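Local coordinates for protein 2-dehydropantoate 2-reductase (Enterococcus faecium, PDB 3WFI) that acts as an NADH-dependent D-mandelate dehydrogenase of the ketopantoate reductase family, interconverting D-mandelate and the corresponding 2-keto acid, at residues Val26-Val36 / Leu57-Glu68; Gly106-Glu114 / Tyr276-Lys287. All coordinates share one frame; numbering follows the deposited sequence.

Interaction 1 of 2, residues Val26-Val36 / Leu57-Glu68; sequences VLLIDGWAEHV and LPIVLQSEVEKE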
loop_
_atom_site.group_PDB
_atom_site.type_symbol
_atom_site.label_atom_id
_atom_site.label_comp_id
_atom_site.label_asym_id
_atom_site.label_seq_id
_atom_site.Cartn_x
_atom_site.Cartn_y
_atom_site.Cartn_z
ATOM N N VAL B 26 -1.322 -40.880 24.036
ATOM C CA VAL B 26 -1.443 -39.456 23.748
ATOM C C VAL B 26 -0.725 -38.601 24.790
ATOM O O VAL B 26 -0.789 -38.860 25.992
ATOM C CB VAL B 26 -2.925 -39.026 23.703
ATOM C CG1 VAL B 26 -3.034 -37.537 23.439
ATOM C CG2 VAL B 26 -3.681 -39.817 22.639
ATOM N N LEU B 27 -0.016 -37.592 24.308
ATOM C CA LEU B 27 0.560 -36.556 25.155
ATOM C C LEU B 27 -0.032 -35.209 24.752
ATOM O O LEU B 27 0.058 -34.800 23.585
ATOM C CB LEU B 27 2.088 -36.522 24.996
ATOM C CG LEU B 27 2.829 -35.400 25.733
ATOM C CD1 LEU B 27 2.781 -35.599 27.243
ATOM C CD2 LEU B 27 4.269 -35.301 25.239
ATOM N N LEU B 28 -0.648 -34.530 25.717
ATOM C CA LEU B 28 -1.139 -33.179 25.510
ATOM C C LEU B 28 -0.012 -32.195 25.818
ATOM O O LEU B 28 0.758 -32.384 26.749
ATOM C CB LEU B 28 -2.335 -32.885 26.408
ATOM C CG LEU B 28 -3.557 -33.809 26.249
ATOM C CD1 LEU B 28 -4.651 -33.374 27.199
ATOM C CD2 LEU B 28 -4.088 -33.843 24.819
ATOM N N ILE B 29 0.089 -31.155 25.003
ATOM C CA ILE B 29 1.083 -30.102 25.203
ATOM C C ILE B 29 0.374 -28.760 25.096
ATOM O O ILE B 29 -0.331 -28.498 24.124
ATOM C CB ILE B 29 2.218 -30.174 24.160
ATOM C CG1 ILE B 29 2.827 -31.570 24.130
ATOM C CG2 ILE B 29 3.311 -29.153 24.483
ATOM C CD1 ILE B 29 3.685 -31.845 22.912
ATOM N N ASP B 30 0.550 -27.920 26.112
ATOM C CA ASP B 30 -0.157 -26.641 26.174
ATOM C C ASP B 30 0.640 -25.589 26.946
ATOM O O ASP B 30 1.471 -25.921 27.801
ATOM C CB ASP B 30 -1.516 -26.836 26.824
ATOM C CG ASP B 30 -2.488 -25.733 26.468
ATOM O OD1 ASP B 30 -3.118 -25.821 25.396
ATOM O OD2 ASP B 30 -2.624 -24.785 27.269
ATOM N N GLY B 31 0.376 -24.321 26.643
ATOM C CA GLY B 31 1.056 -23.206 27.292
ATOM C C GLY B 31 0.306 -22.592 28.454
ATOM O O GLY B 31 0.867 -21.763 29.171
ATOM N N TRP B 32 -0.950 -22.980 28.649
ATOM C CA TRP B 32 -1.769 -22.417 29.720
ATOM C C TRP B 32 -1.530 -23.197 31.022
ATOM O O TRP B 32 -2.061 -24.290 31.211
ATOM C CB TRP B 32 -3.254 -22.407 29.312
ATOM C CG TRP B 32 -4.193 -21.833 30.334
ATOM C CD1 TRP B 32 -3.871 -21.004 31.375
ATOM C CD2 TRP B 32 -5.620 -22.026 30.400
ATOM N NE1 TRP B 32 -5.001 -20.692 32.095
ATOM C CE2 TRP B 32 -6.086 -21.304 31.521
ATOM C CE3 TRP B 32 -6.546 -22.748 29.629
ATOM C CZ2 TRP B 32 -7.438 -21.277 31.887
ATOM C CZ3 TRP B 32 -7.888 -22.727 30.001
ATOM C CH2 TRP B 32 -8.321 -21.989 31.116
ATOM N N ALA B 33 -0.743 -22.603 31.920
ATOM C CA ALA B 33 -0.278 -23.263 33.148
ATOM C C ALA B 33 -1.390 -23.840 34.017
ATOM O O ALA B 33 -1.248 -24.939 34.546
ATOM C CB ALA B 33 0.573 -22.306 33.975
ATOM N N GLU B 34 -2.488 -23.107 34.171
ATOM C CA GLU B 34 -3.603 -23.571 35.002
ATOM C C GLU B 34 -4.300 -24.769 34.350
ATOM O O GLU B 34 -4.821 -25.649 35.040
ATOM C CB GLU B 34 -4.637 -22.466 35.205
ATOM C CG GLU B 34 -4.124 -21.116 35.688
ATOM C CD GLU B 34 -5.210 -20.048 35.639
ATOM O OE1 GLU B 34 -6.415 -20.414 35.699
ATOM O OE2 GLU B 34 -4.860 -18.848 35.531
ATOM N N HIS B 35 -4.334 -24.759 33.017
ATOM C CA HIS B 35 -4.894 -25.858 32.211
ATOM C C HIS B 35 -4.079 -27.129 32.414
ATOM O O HIS B 35 -4.625 -28.191 32.692
ATOM C CB HIS B 35 -4.861 -25.467 30.732
ATOM C CG HIS B 35 -5.677 -26.349 29.833
ATOM N ND1 HIS B 35 -6.949 -26.768 30.149
ATOM C CD2 HIS B 35 -5.416 -26.848 28.603
ATOM C CE1 HIS B 35 -7.431 -27.506 29.164
ATOM N NE2 HIS B 35 -6.519 -27.569 28.213
ATOM N N VAL B 36 -2.761 -26.982 32.289
ATOM C CA VAL B 36 -1.826 -28.087 32.447
ATOM C C VAL B 36 -1.935 -28.681 33.855
ATOM O O VAL B 36 -2.048 -29.897 34.015
ATOM C CB VAL B 36 -0.375 -27.635 32.153
ATOM C CG1 VAL B 36 0.626 -28.736 32.492
ATOM C CG2 VAL B 36 -0.228 -27.224 30.691
ATOM N N LEU B 57 -4.826 -38.075 30.972
ATOM C CA LEU B 57 -3.980 -37.884 29.802
ATOM C C LEU B 57 -2.675 -37.282 30.264
ATOM O O LEU B 57 -2.678 -36.317 31.027
ATOM C CB LEU B 57 -4.643 -36.956 28.785
ATOM C CG LEU B 57 -5.633 -37.512 27.762
ATOM C CD1 LEU B 57 -5.925 -38.994 27.916
ATOM C CD2 LEU B 57 -6.919 -36.713 27.722
ATOM N N PRO B 58 -1.549 -37.864 29.826
ATOM C CA PRO B 58 -0.277 -37.196 30.036
ATOM C C PRO B 58 -0.310 -35.766 29.463
ATOM O O PRO B 58 -0.818 -35.545 28.376
ATOM C CB PRO B 58 0.708 -38.067 29.252
ATOM C CG PRO B 58 0.074 -39.403 29.176
ATOM C CD PRO B 58 -1.399 -39.178 29.177
ATOM N N ILE B 59 0.189 -34.803 30.216
ATOM C CA ILE B 59 0.234 -33.426 29.734
ATOM C C ILE B 59 1.476 -32.748 30.258
ATOM O O ILE B 59 1.871 -32.948 31.421
ATOM C CB ILE B 59 -1.032 -32.623 30.128
ATOM C CG1 ILE B 59 -0.993 -31.219 29.522
ATOM C CG2 ILE B 59 -1.173 -32.537 31.642
ATOM C CD1 ILE B 59 -2.347 -30.539 29.436
ATOM N N VAL B 60 2.090 -31.945 29.395
ATOM C CA VAL B 60 3.246 -31.152 29.779
ATOM C C VAL B 60 3.087 -29.710 29.300
ATOM O O VAL B 60 2.504 -29.453 28.237
ATOM C CB VAL B 60 4.551 -31.741 29.217
ATOM C CG1 VAL B 60 4.960 -32.963 30.024
ATOM C CG2 VAL B 60 4.404 -32.114 27.752
ATOM N N LEU B 61 3.584 -28.782 30.110
ATOM C CA LEU B 61 3.829 -27.414 29.653
ATOM C C LEU B 61 4.737 -27.483 28.439
ATOM O O LEU B 61 5.686 -28.256 28.416
ATOM C CB LEU B 61 4.529 -26.559 30.733
ATOM C CG LEU B 61 3.814 -25.338 31.331
ATOM C CD1 LEU B 61 4.784 -24.598 32.242
ATOM C CD2 LEU B 61 3.270 -24.413 30.251
ATOM N N GLN B 62 4.474 -26.648 27.450
ATOM C CA GLN B 62 5.199 -26.750 26.183
ATOM C C GLN B 62 6.721 -26.599 26.272
ATOM O O GLN B 62 7.459 -27.211 25.506
ATOM C CB GLN B 62 4.584 -25.820 25.135
ATOM C CG GLN B 62 5.179 -24.442 25.023
ATOM C CD GLN B 62 4.472 -23.612 23.966
ATOM O OE1 GLN B 62 3.252 -23.529 23.951
ATOM N NE2 GLN B 62 5.240 -23.008 23.064
ATOM N N SER B 63 7.166 -25.837 27.260
ATOM C CA SER B 63 8.583 -25.637 27.531
ATOM C C SER B 63 9.217 -26.721 28.405
ATOM O O SER B 63 10.393 -26.611 28.754
ATOM C CB SER B 63 8.767 -24.282 28.214
ATOM O OG SER B 63 8.014 -24.223 29.411
ATOM N N GLU B 64 8.450 -27.764 28.744
ATOM C CA GLU B 64 8.889 -28.787 29.685
ATOM C C GLU B 64 8.647 -30.208 29.150
ATOM O O GLU B 64 8.069 -31.039 29.844
ATOM C CB GLU B 64 8.192 -28.558 31.041
ATOM C CG GLU B 64 8.519 -27.196 31.659
ATOM C CD GLU B 64 7.834 -26.933 32.990
ATOM O OE1 GLU B 64 6.892 -27.675 33.351
ATOM O OE2 GLU B 64 8.238 -25.967 33.679
ATOM N N VAL B 65 9.112 -30.480 27.923
ATOM C CA VAL B 65 8.909 -31.786 27.277
ATOM C C VAL B 65 10.097 -32.770 27.326
ATOM O O VAL B 65 10.043 -33.819 26.683
ATOM C CB VAL B 65 8.554 -31.645 25.773
ATOM C CG1 VAL B 65 7.392 -30.688 25.541
ATOM C CG2 VAL B 65 9.777 -31.208 24.990
ATOM N N GLU B 66 11.163 -32.468 28.058
ATOM C CA GLU B 66 12.409 -33.229 27.891
ATOM C C GLU B 66 12.358 -34.628 28.494
ATOM O O GLU B 66 13.186 -35.451 28.147
ATOM C CB GLU B 66 13.615 -32.477 28.469
ATOM C CG GLU B 66 13.934 -31.163 27.766
ATOM C CD GLU B 66 14.389 -31.331 26.318
ATOM O OE1 GLU B 66 14.780 -32.459 25.899
ATOM O OE2 GLU B 66 14.362 -30.310 25.594
ATOM N N LYS B 67 11.416 -34.903 29.392
ATOM C CA LYS B 67 11.288 -36.254 29.932
ATOM C C LYS B 67 10.486 -37.204 29.033
ATOM O O LYS B 67 10.542 -38.413 29.213
ATOM C CB LYS B 67 10.650 -36.209 31.324
ATOM C CG LYS B 67 11.410 -35.364 32.330
ATOM C CD LYS B 67 11.181 -35.843 33.750
ATOM C CE LYS B 67 12.204 -35.289 34.704
ATOM N NZ LYS B 67 12.249 -33.810 34.651
ATOM N N GLU B 68 9.750 -36.667 28.066
ATOM C CA GLU B 68 8.751 -37.464 27.344
ATOM C C GLU B 68 9.312 -38.280 26.171
ATOM O O GLU B 68 10.290 -37.892 25.534
ATOM C CB GLU B 68 7.611 -36.570 26.832
ATOM C CG GLU B 68 7.068 -35.542 27.812
ATOM C CD GLU B 68 6.603 -36.146 29.124
ATOM O OE1 GLU B 68 5.875 -37.160 29.096
ATOM O OE2 GLU B 68 6.969 -35.605 30.189
#
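Leu28 pairs with Ile59, Ile29 with Val60 and Asp30 with Leu61 in a parallel register. Leu28 uses both of its backbone polar atoms. Leu28 N gives to Pro58 O at 2.9 Å, and Leu28 O takes Val60 N at 3.0 Å. Asp30 N then reaches Val60 O at a longer 3.3 Å. The last bond, Gln62 N to Asp30 O at 3.1 Å, is bent, with an N-H...O angle of 135°, and the donor stands above the carbonyl plane. Here the chain turns away after Leu61. Leu27 and Ile29 send their backbone bonds the other way, to Ile3, Ile5 and Gly7. Val26 O is buried without a partner; the Pro58 ring lies against it, with Pro58 CD 3.3 Å from Val26 O.

This is the edge of the Rossmann-fold sheet: strand 59-61 is outermost and strand 25-30 lies between it and strand 2-6. Asp30 closes strand 25-30 and belongs to the NAD(+) site, which is empty in this chain. Its OD2 takes Trp32 N, an Asx turn leading into helix 33-42. Its OD1 takes Ala8 N of the glycine-rich loop.

One face of the sheet carries Leu28 and Ile59. Ile59 CG1, anti to the backbone N (chi1 -176°), lies 3.8 Å from Leu28 CB, and Ile59 CD1 meets Val36 of the helix. On the other face Ile29 and Val60 run alongside each other in one direction. The CG2 branch of Ile29 presses against Gln62 CB at 3.6 Å. Leu27 spreads its two methyls, CD1 over Pro58 and Val60, CD2 against the aliphatic part of Glu68. The Gln62 amide reaches past the strands, where its NE2 donates to Asp89 OD2 of helix 80-90.

Interaction 2 of 2, residues Gly106-Glu114 / Tyr276-Lys287; sequences GIGHEDIIE and YINGAISRKGKK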
loop_
_atom_site.group_PDB
_atom_site.type_symbol
_atom_site.label_atom_id
_atom_site.label_comp_id
_atom_site.label_asym_id
_atom_site.label_seq_id
_atom_site.Cartn_x
_atom_site.Cartn_y
_atom_site.Cartn_z
ATOM N N GLY B 106 -4.474 -22.154 7.428
ATOM C CA GLY B 106 -3.670 -21.044 6.914
ATOM C C GLY B 106 -2.608 -21.470 5.911
ATOM O O GLY B 106 -2.266 -22.643 5.824
ATOM N N ILE B 107 -2.085 -20.496 5.167
ATOM C CA ILE B 107 -1.069 -20.730 4.145
ATOM C C ILE B 107 0.349 -20.435 4.644
ATOM O O ILE B 107 0.577 -19.485 5.373
ATOM C CB ILE B 107 -1.386 -19.897 2.870
ATOM C CG1 ILE B 107 -0.684 -20.491 1.651
ATOM C CG2 ILE B 107 -1.058 -18.408 3.032
ATOM C CD1 ILE B 107 -1.441 -21.674 1.105
ATOM N N GLY B 108 1.300 -21.268 4.250
ATOM C CA GLY B 108 2.696 -21.040 4.587
ATOM C C GLY B 108 3.176 -21.669 5.887
ATOM O O GLY B 108 4.358 -21.571 6.202
ATOM N N HIS B 109 2.289 -22.342 6.626
ATOM C CA HIS B 109 2.702 -23.008 7.864
ATOM C C HIS B 109 3.710 -24.104 7.587
ATOM O O HIS B 109 4.626 -24.308 8.367
ATOM C CB HIS B 109 1.521 -23.605 8.613
ATOM C CG HIS B 109 0.509 -22.598 9.035
ATOM N ND1 HIS B 109 -0.829 -22.894 9.129
ATOM C CD2 HIS B 109 0.631 -21.288 9.362
ATOM C CE1 HIS B 109 -1.489 -21.816 9.520
ATOM N NE2 HIS B 109 -0.626 -20.828 9.667
ATOM N N GLU B 110 3.538 -24.794 6.460
ATOM C CA GLU B 110 4.452 -25.847 6.024
ATOM C C GLU B 110 5.912 -25.386 5.980
ATOM O O GLU B 110 6.819 -26.175 6.241
ATOM C CB GLU B 110 3.998 -26.472 4.679
ATOM C CG GLU B 110 4.140 -25.639 3.391
ATOM C CD GLU B 110 3.078 -24.569 3.216
ATOM O OE1 GLU B 110 2.222 -24.406 4.097
ATOM O OE2 GLU B 110 3.101 -23.857 2.186
ATOM N N ASP B 111 6.150 -24.111 5.666
ATOM C CA ASP B 111 7.534 -23.616 5.602
ATOM C C ASP B 111 8.170 -23.533 6.997
ATOM O O ASP B 111 9.347 -23.790 7.154
ATOM C CB ASP B 111 7.595 -22.270 4.879
ATOM C CG ASP B 111 7.026 -22.354 3.462
ATOM O OD1 ASP B 111 7.012 -23.463 2.873
ATOM O OD2 ASP B 111 6.550 -21.328 2.951
ATOM N N ILE B 112 7.389 -23.170 8.005
ATOM C CA ILE B 112 7.854 -23.238 9.401
ATOM C C ILE B 112 8.050 -24.704 9.804
ATOM O O ILE B 112 9.116 -25.085 10.281
ATOM C CB ILE B 112 6.849 -22.552 10.349
ATOM C CG1 ILE B 112 6.766 -21.050 10.044
ATOM C CG2 ILE B 112 7.249 -22.755 11.794
ATOM C CD1 ILE B 112 5.506 -20.374 10.554
ATOM N N ILE B 113 7.036 -25.533 9.558
ATOM C CA ILE B 113 7.077 -26.950 9.944
ATOM C C ILE B 113 8.263 -27.677 9.278
ATOM O O ILE B 113 8.952 -28.486 9.921
ATOM C CB ILE B 113 5.745 -27.662 9.610
ATOM C CG1 ILE B 113 4.580 -27.010 10.378
ATOM C CG2 ILE B 113 5.827 -29.142 9.965
ATOM C CD1 ILE B 113 3.212 -27.353 9.851
ATOM N N GLU B 114 8.523 -27.356 8.009
ATOM C CA GLU B 114 9.649 -27.947 7.260
ATOM C C GLU B 114 11.017 -27.790 7.928
ATOM O O GLU B 114 11.932 -28.580 7.681
ATOM C CB GLU B 114 9.721 -27.368 5.841
ATOM C CG GLU B 114 10.679 -28.121 4.928
ATOM C CD GLU B 114 10.733 -27.544 3.529
ATOM O OE1 GLU B 114 10.690 -26.306 3.398
ATOM O OE2 GLU B 114 10.817 -28.339 2.567
ATOM N N TYR B 276 1.643 -13.894 8.383
ATOM C CA TYR B 276 1.265 -15.273 8.097
ATOM C C TYR B 276 0.262 -15.375 6.966
ATOM O O TYR B 276 -0.151 -16.479 6.599
ATOM C CB TYR B 276 0.729 -15.938 9.369
ATOM C CG TYR B 276 1.787 -15.871 10.425
ATOM C CD1 TYR B 276 2.795 -16.816 10.474
ATOM C CD2 TYR B 276 1.850 -14.796 11.302
ATOM C CE1 TYR B 276 3.808 -16.730 11.411
ATOM C CE2 TYR B 276 2.863 -14.694 12.244
ATOM C CZ TYR B 276 3.842 -15.664 12.285
ATOM O OH TYR B 276 4.857 -15.576 13.217
ATOM N N ILE B 277 -0.090 -14.233 6.373
ATOM C CA ILE B 277 -0.966 -14.218 5.216
ATOM C C ILE B 277 -0.188 -13.658 4.025
ATOM O O ILE B 277 0.498 -14.407 3.333
ATOM C CB ILE B 277 -2.285 -13.465 5.514
ATOM C CG1 ILE B 277 -2.904 -14.002 6.799
ATOM C CG2 ILE B 277 -3.261 -13.616 4.355
ATOM C CD1 ILE B 277 -4.003 -13.120 7.386
ATOM N N ASN B 278 -0.225 -12.345 3.802
ATOM C CA ASN B 278 0.536 -11.772 2.694
ATOM C C ASN B 278 2.043 -11.987 2.873
ATOM O O ASN B 278 2.768 -12.149 1.897
ATOM C CB ASN B 278 0.188 -10.291 2.508
ATOM C CG ASN B 278 -1.269 -10.091 2.144
ATOM O OD1 ASN B 278 -1.612 -9.979 0.966
ATOM N ND2 ASN B 278 -2.148 -10.109 3.147
ATOM N N GLY B 279 2.510 -11.949 4.122
ATOM C CA GLY B 279 3.932 -12.141 4.437
ATOM C C GLY B 279 4.441 -13.503 4.026
ATOM O O GLY B 279 5.590 -13.651 3.606
ATOM N N ALA B 280 3.574 -14.508 4.140
ATOM C CA ALA B 280 3.935 -15.878 3.782
ATOM C C ALA B 280 4.156 -15.961 2.286
ATOM O O ALA B 280 5.088 -16.611 1.821
ATOM C CB ALA B 280 2.838 -16.844 4.239
ATOM N N ILE B 281 3.305 -15.264 1.529
ATOM C CA ILE B 281 3.463 -15.183 0.074
ATOM C C ILE B 281 4.735 -14.400 -0.296
ATOM O O ILE B 281 5.458 -14.795 -1.226
ATOM C CB ILE B 281 2.206 -14.580 -0.587
ATOM C CG1 ILE B 281 0.985 -15.484 -0.343
ATOM C CG2 ILE B 281 2.414 -14.338 -2.077
ATOM C CD1 ILE B 281 1.189 -16.940 -0.706
ATOM N N SER B 282 5.024 -13.320 0.434
ATOM C CA SER B 282 6.277 -12.575 0.220
ATOM C C SER B 282 7.500 -13.463 0.439
ATOM O O SER B 282 8.416 -13.459 -0.362
ATOM C CB SER B 282 6.358 -11.361 1.137
ATOM O OG SER B 282 5.334 -10.421 0.819
ATOM N N ARG B 283 7.489 -14.234 1.526
ATOM C CA ARG B 283 8.602 -15.141 1.832
ATOM C C ARG B 283 8.825 -16.214 0.760
ATOM O O ARG B 283 9.958 -16.423 0.311
ATOM C CB ARG B 283 8.421 -15.762 3.221
ATOM C CG ARG B 283 8.786 -14.787 4.328
ATOM C CD ARG B 283 8.852 -15.458 5.698
ATOM N NE ARG B 283 7.603 -16.097 6.114
ATOM C CZ ARG B 283 6.520 -15.459 6.544
ATOM N NH1 ARG B 283 6.478 -14.123 6.604
ATOM N NH2 ARG B 283 5.461 -16.168 6.919
ATOM N N LYS B 284 7.755 -16.873 0.339
ATOM C CA LYS B 284 7.820 -17.845 -0.759
ATOM C C LYS B 284 8.283 -17.192 -2.064
ATOM O O LYS B 284 9.084 -17.770 -2.818
ATOM C CB LYS B 284 6.450 -18.498 -0.988
ATOM C CG LYS B 284 6.004 -19.491 0.077
ATOM C CD LYS B 284 4.545 -19.879 -0.139
ATOM C CE LYS B 284 3.981 -20.744 0.986
ATOM N NZ LYS B 284 4.682 -22.046 1.053
ATOM N N GLY B 285 7.786 -15.989 -2.334
ATOM C CA GLY B 285 8.230 -15.219 -3.517
ATOM C C GLY B 285 9.734 -15.010 -3.571
ATOM O O GLY B 285 10.364 -15.200 -4.619
ATOM N N LYS B 286 10.315 -14.627 -2.436
ATOM C CA LYS B 286 11.765 -14.442 -2.340
ATOM C C LYS B 286 12.515 -15.742 -2.612
ATOM O O LYS B 286 13.515 -15.755 -3.323
ATOM C CB LYS B 286 12.158 -13.919 -0.960
ATOM C CG LYS B 286 11.907 -12.438 -0.740
ATOM C CD LYS B 286 12.254 -12.085 0.704
ATOM C CE LYS B 286 13.756 -11.982 0.905
ATOM N NZ LYS B 286 14.179 -12.193 2.321
ATOM N N LYS B 287 12.008 -16.832 -2.046
ATOM C CA LYS B 287 12.612 -18.152 -2.212
ATOM C C LYS B 287 12.509 -18.643 -3.655
ATOM O O LYS B 287 13.436 -19.242 -4.168
ATOM C CB LYS B 287 11.917 -19.145 -1.276
ATOM C CG LYS B 287 12.532 -20.532 -1.249
ATOM C CD LYS B 287 11.725 -21.428 -0.327
ATOM C CE LYS B 287 12.307 -22.834 -0.266
ATOM N NZ LYS B 287 11.592 -23.634 0.757
HETATM O O HOH W 1 5.279 -18.800 6.574
HETATM O O HOH W 2 5.915 -18.847 3.885
HETATM O O HOH W 3 8.716 -22.831 0.364
#
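Lys284 sets its ammonium group between two carboxylates, with Glu110 OE2 at 2.7 Å from Lys284 NZ and Asp111 OD2 at 2.8 Å from the same atom. The chain runs extended past Asp111 and bends at its last torsion (chi4 -64°). Glu110 is met from above its carboxylate plane, Asp111 on the syn side. Glu232 adds a third salt bridge. The surplus of negative charge would tend to keep the lysine protonated. Beside this network the packing is tight. Gly108 CA lies 3.8 Å from Lys284 CE, and Ala280 CB sits 3.7 Å from Ile107 O.

The contact joins the two domains of the ketopantoate reductase fold, with helix 109-113 from the Rossmann domain and helix 278-288 from the helical C-terminal domain. Asn105 and Glu273 of the NAD(+) site lie close in sequence to its two segments.

The other side is looser. Ile112 CD1 only approaches the edge of the Tyr276 ring, 4.1 Å from Tyr276 CE1. Waters bridge Gly108 O to Arg283 NH2, Asp111 OD2 to Ala280 O, and Asp111 OD1 to Lys287 NZ. Glu114 OE1 and Lys287 NZ make only a long salt bridge at 3.9 Å.

In the fold
Interaction 1 lies inside one domain, and interaction 2 spans two. Their centres are about 28 Å apart and they share no helix or strand. The first is the more buried and the larger, at 818 Å² against 421 Å². It joins neighbouring strands by backbone bonds, with aliphatic side chains on both faces. The second joins parts more than 160 residues apart in sequence. It relies on charged side chains and waters, with little apolar contact. Both adjoin the coenzyme site. Segment 26-36 supplies Asp30 to it directly, whereas interaction 2 borders it through residues next to its segments in sequence.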